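PDB 1ZB1: vacuolar-sorting protein BRO1 from Saccharomyces cerevisiae, which helps sort cargo proteins into intralumenal vesicles of the multivesicular body and recruits the deubiquitinase DOA4 to endosomes. Local coordinates for residues Phe97-Ala102 / Ala119-Cys124. Numbering follows the deposited sequence.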
ATOM      1  N   PHE A  97      19.465   2.732  18.223  1.00 16.83           N
ATOM      2  CA  PHE A  97      18.647   2.472  17.037  1.00 16.59           C
ATOM      3  C   PHE A  97      18.757   3.697  16.118  1.00 17.03           C
ATOM      4  O   PHE A  97      18.298   4.796  16.471  1.00 16.98           O
ATOM      5  CB  PHE A  97      17.187   2.263  17.456  1.00 16.18           C
ATOM      6  CG  PHE A  97      16.974   1.098  18.401  1.00 16.61           C
ATOM      7  CD1 PHE A  97      16.237   1.263  19.571  1.00 16.74           C
ATOM      8  CD2 PHE A  97      17.449  -0.174  18.085  1.00 17.97           C
ATOM      9  CE1 PHE A  97      15.968   0.178  20.415  1.00 18.05           C
ATOM     10  CE2 PHE A  97      17.187  -1.269  18.916  1.00 14.45           C
ATOM     11  CZ  PHE A  97      16.447  -1.097  20.080  1.00 16.09           C
ATOM     12  N   THR A  98      19.348   3.505  14.942  1.00 16.48           N
ATOM     13  CA  THR A  98      19.563   4.602  14.001  1.00 15.98           C
ATOM     14  C   THR A  98      18.944   4.362  12.624  1.00 16.69           C
ATOM     15  O   THR A  98      19.357   3.452  11.891  1.00 16.50           O
ATOM     16  CB  THR A  98      21.088   4.866  13.855  1.00 13.58           C
ATOM     17  OG1 THR A  98      21.643   5.143  15.151  1.00 16.59           O
ATOM     18  CG2 THR A  98      21.362   6.044  12.920  1.00 14.04           C
ATOM     19  N   TRP A  99      17.958   5.187  12.270  1.00 15.76           N
ATOM     20  CA  TRP A  99      17.270   5.058  10.980  1.00 15.35           C
ATOM     21  C   TRP A  99      17.276   6.303  10.098  1.00 17.34           C
ATOM     22  O   TRP A  99      17.133   7.429  10.584  1.00 15.15           O
ATOM     23  CB  TRP A  99      15.810   4.631  11.190  1.00 16.29           C
ATOM     24  CG  TRP A  99      15.664   3.256  11.769  1.00 17.72           C
ATOM     25  CD1 TRP A  99      15.765   2.903  13.081  1.00 18.91           C
ATOM     26  CD2 TRP A  99      15.432   2.045  11.043  1.00 14.61           C
ATOM     27  NE1 TRP A  99      15.611   1.539  13.220  1.00 19.32           N
ATOM     28  CE2 TRP A  99      15.406   0.990  11.982  1.00 16.40           C
ATOM     29  CE3 TRP A  99      15.244   1.745   9.684  1.00 16.54           C
ATOM     30  CZ2 TRP A  99      15.198  -0.344  11.611  1.00 16.13           C
ATOM     31  CZ3 TRP A  99      15.035   0.409   9.314  1.00 17.72           C
ATOM     32  CH2 TRP A  99      15.016  -0.614  10.277  1.00 12.79           C
ATOM     33  N   TYR A 100      17.417   6.079   8.794  1.00 16.81           N
ATOM     34  CA  TYR A 100      17.418   7.149   7.800  1.00 17.49           C
ATOM     35  C   TYR A 100      16.031   7.298   7.173  1.00 18.13           C
ATOM     36  O   TYR A 100      15.281   6.327   7.058  1.00 16.63           O
ATOM     37  CB  TYR A 100      18.406   6.838   6.664  1.00 18.41           C
ATOM     38  CG  TYR A 100      19.874   6.896   7.027  1.00 20.30           C
ATOM     39  CD1 TYR A 100      20.497   5.846   7.707  1.00 20.87           C
ATOM     40  CD2 TYR A 100      20.653   7.998   6.658  1.00 21.87           C
ATOM     41  CE1 TYR A 100      21.865   5.890   8.006  1.00 22.69           C
ATOM     42  CE2 TYR A 100      22.015   8.053   6.954  1.00 23.33           C
ATOM     43  CZ  TYR A 100      22.613   7.000   7.621  1.00 24.18           C
ATOM     44  OH  TYR A 100      23.958   7.056   7.886  1.00 25.51           O
ATOM     45  N   ASP A 101      15.689   8.511   6.757  1.00 16.72           N
ATOM     46  CA  ASP A 101      14.407   8.731   6.100  1.00 17.05           C
ATOM     47  C   ASP A 101      14.480   8.083   4.708  1.00 18.55           C
ATOM     48  O   ASP A 101      15.543   8.079   4.081  1.00 18.35           O
ATOM     49  CB  ASP A 101      14.131  10.227   5.924  1.00 17.22           C
ATOM     50  CG  ASP A 101      13.676  10.904   7.202  1.00 19.26           C
ATOM     51  OD1 ASP A 101      13.421  10.206   8.205  1.00 15.48           O
ATOM     52  OD2 ASP A 101      13.559  12.144   7.189  1.00 21.39           O
ATOM     53  N   ALA A 102      13.357   7.548   4.231  1.00 20.59           N
ATOM     54  CA  ALA A 102      13.317   6.932   2.903  1.00 22.33           C
ATOM     55  C   ALA A 102      13.750   7.963   1.861  1.00 23.77           C
ATOM     56  O   ALA A 102      13.381   9.137   1.948  1.00 22.23           O
ATOM     57  CB  ALA A 102      11.903   6.425   2.590  1.00 20.79           C
ATOM     58  N   ALA A 119       9.613   1.685  20.506  1.00 19.09           N
ATOM     59  CA  ALA A 119       8.616   2.142  19.534  1.00 18.85           C
ATOM     60  C   ALA A 119       9.267   2.644  18.242  1.00 20.50           C
ATOM     61  O   ALA A 119       8.711   2.469  17.151  1.00 20.71           O
ATOM     62  CB  ALA A 119       7.748   3.256  20.142  1.00 20.98           C
ATOM     63  N   PHE A 120      10.430   3.281  18.359  1.00 17.05           N
ATOM     64  CA  PHE A 120      11.133   3.792  17.181  1.00 15.31           C
ATOM     65  C   PHE A 120      11.616   2.607  16.328  1.00 16.01           C
ATOM     66  O   PHE A 120      11.350   2.550  15.126  1.00 14.95           O
ATOM     67  CB  PHE A 120      12.328   4.660  17.612  1.00 16.61           C
ATOM     68  CG  PHE A 120      13.082   5.295  16.464  1.00 16.59           C
ATOM     69  CD1 PHE A 120      12.419   6.066  15.512  1.00 15.96           C
ATOM     70  CD2 PHE A 120      14.466   5.152  16.358  1.00 18.01           C
ATOM     71  CE1 PHE A 120      13.116   6.690  14.469  1.00 16.38           C
ATOM     72  CE2 PHE A 120      15.177   5.775  15.315  1.00 17.96           C
ATOM     73  CZ  PHE A 120      14.496   6.544  14.372  1.00 16.65           C
ATOM     74  N   GLU A 121      12.306   1.657  16.957  1.00 15.41           N
ATOM     75  CA  GLU A 121      12.820   0.477  16.244  1.00 15.58           C
ATOM     76  C   GLU A 121      11.656  -0.325  15.630  1.00 16.12           C
ATOM     77  O   GLU A 121      11.747  -0.785  14.490  1.00 14.31           O
ATOM     78  CB  GLU A 121      13.656  -0.402  17.195  1.00 13.14           C
ATOM     79  CG  GLU A 121      14.262  -1.671  16.553  1.00 13.73           C
ATOM     80  CD  GLU A 121      15.555  -1.422  15.777  1.00 16.69           C
ATOM     81  OE1 GLU A 121      15.748  -0.312  15.247  1.00 17.72           O
ATOM     82  OE2 GLU A 121      16.383  -2.356  15.686  1.00 18.45           O
ATOM     83  N   LYS A 122      10.557  -0.456  16.373  1.00 16.27           N
ATOM     84  CA  LYS A 122       9.372  -1.172  15.898  1.00 18.01           C
ATOM     85  C   LYS A 122       8.713  -0.492  14.700  1.00 18.00           C
ATOM     86  O   LYS A 122       8.482  -1.120  13.666  1.00 18.23           O
ATOM     87  CB  LYS A 122       8.321  -1.285  17.014  1.00 18.04           C
ATOM     88  CG  LYS A 122       8.569  -2.388  18.023  1.00 15.90           C
ATOM     89  CD  LYS A 122       7.677  -2.230  19.259  1.00 18.72           C
ATOM     90  CE  LYS A 122       6.196  -2.147  18.896  1.00 22.58           C
ATOM     91  NZ  LYS A 122       5.324  -2.095  20.107  1.00 22.88           N
ATOM     92  N   SER A 123       8.394   0.791  14.846  1.00 16.24           N
ATOM     93  CA  SER A 123       7.732   1.530  13.778  1.00 16.68           C
ATOM     94  C   SER A 123       8.525   1.514  12.474  1.00 14.66           C
ATOM     95  O   SER A 123       7.949   1.326  11.395  1.00 14.23           O
ATOM     96  CB  SER A 123       7.459   2.982  14.218  1.00 18.05           C
ATOM     97  OG  SER A 123       8.656   3.676  14.521  1.00 33.63           O
ATOM     98  N   CYS A 124       9.839   1.702  12.562  1.00 13.11           N
ATOM     99  CA  CYS A 124      10.667   1.710  11.358  1.00 15.84           C
ATOM    100  C   CYS A 124      10.688   0.329  10.689  1.00 16.15           C
ATOM    101  O   CYS A 124      10.610   0.216   9.463  1.00 15.72           O
ATOM    102  CB  CYS A 124      12.084   2.171  11.692  1.00 16.33           C
ATOM    103  SG  CYS A 124      12.204   3.957  12.043  1.00 18.60           S
TER
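The indole of Trp99 donates its N-H to Glu121, NE1 lying 2.7 Å from OE1 in a nearly straight bond (161°). The oxygen sits in the indole plane and the N-H approaches it almost end-on, in line with the C-O bond, while the carboxylate is turned well out of that plane. Tryptophan suits this place because it offers a polar edge to the buried acid and a broad face to the helix. On that face lies Cys124, whose CB is 3.4 Å from Trp99 CD2. Cysteine fits here: its short side chain rests against the indole, with a polarisable SG 3.8 Å from the centroid of the Trp99 five-membered ring. Phe120 offers its face to the pyrrole edge of Trp99 in a T-shaped pair, planes at 88°, while its own edge, at CE2, meets Phe97 O.

Phe97 lies across Glu121, its flat ring suited to the acid's aliphatic stem: the centroid is 3.7 Å from Glu121 CB, a CH-pi contact. With CG anti to the backbone N (chi1 -179°) and a bend at chi2, the glutamate carries its carboxylate past the CD2-CE2 side of the ring (Glu121 CD 3.2 Å from Phe97 CD2) to the indole. Arg56, in a salt bridge, and Tyr75, through its hydroxyl, hold OE2; with the indole on OE1, both oxygens are gripped, which limits carboxylate rotation, and the arginine probably stabilises the negative charge.

Strand 97-100 thus packs at an acute angle on the start of helix 118-139 in the BRO1 domain, Trp99 also touching Thr125 and Asn128 further along. Its hairpin partner is strand 112-115, while helix 65-86 supplies Tyr75 and Leu79 beside Glu121.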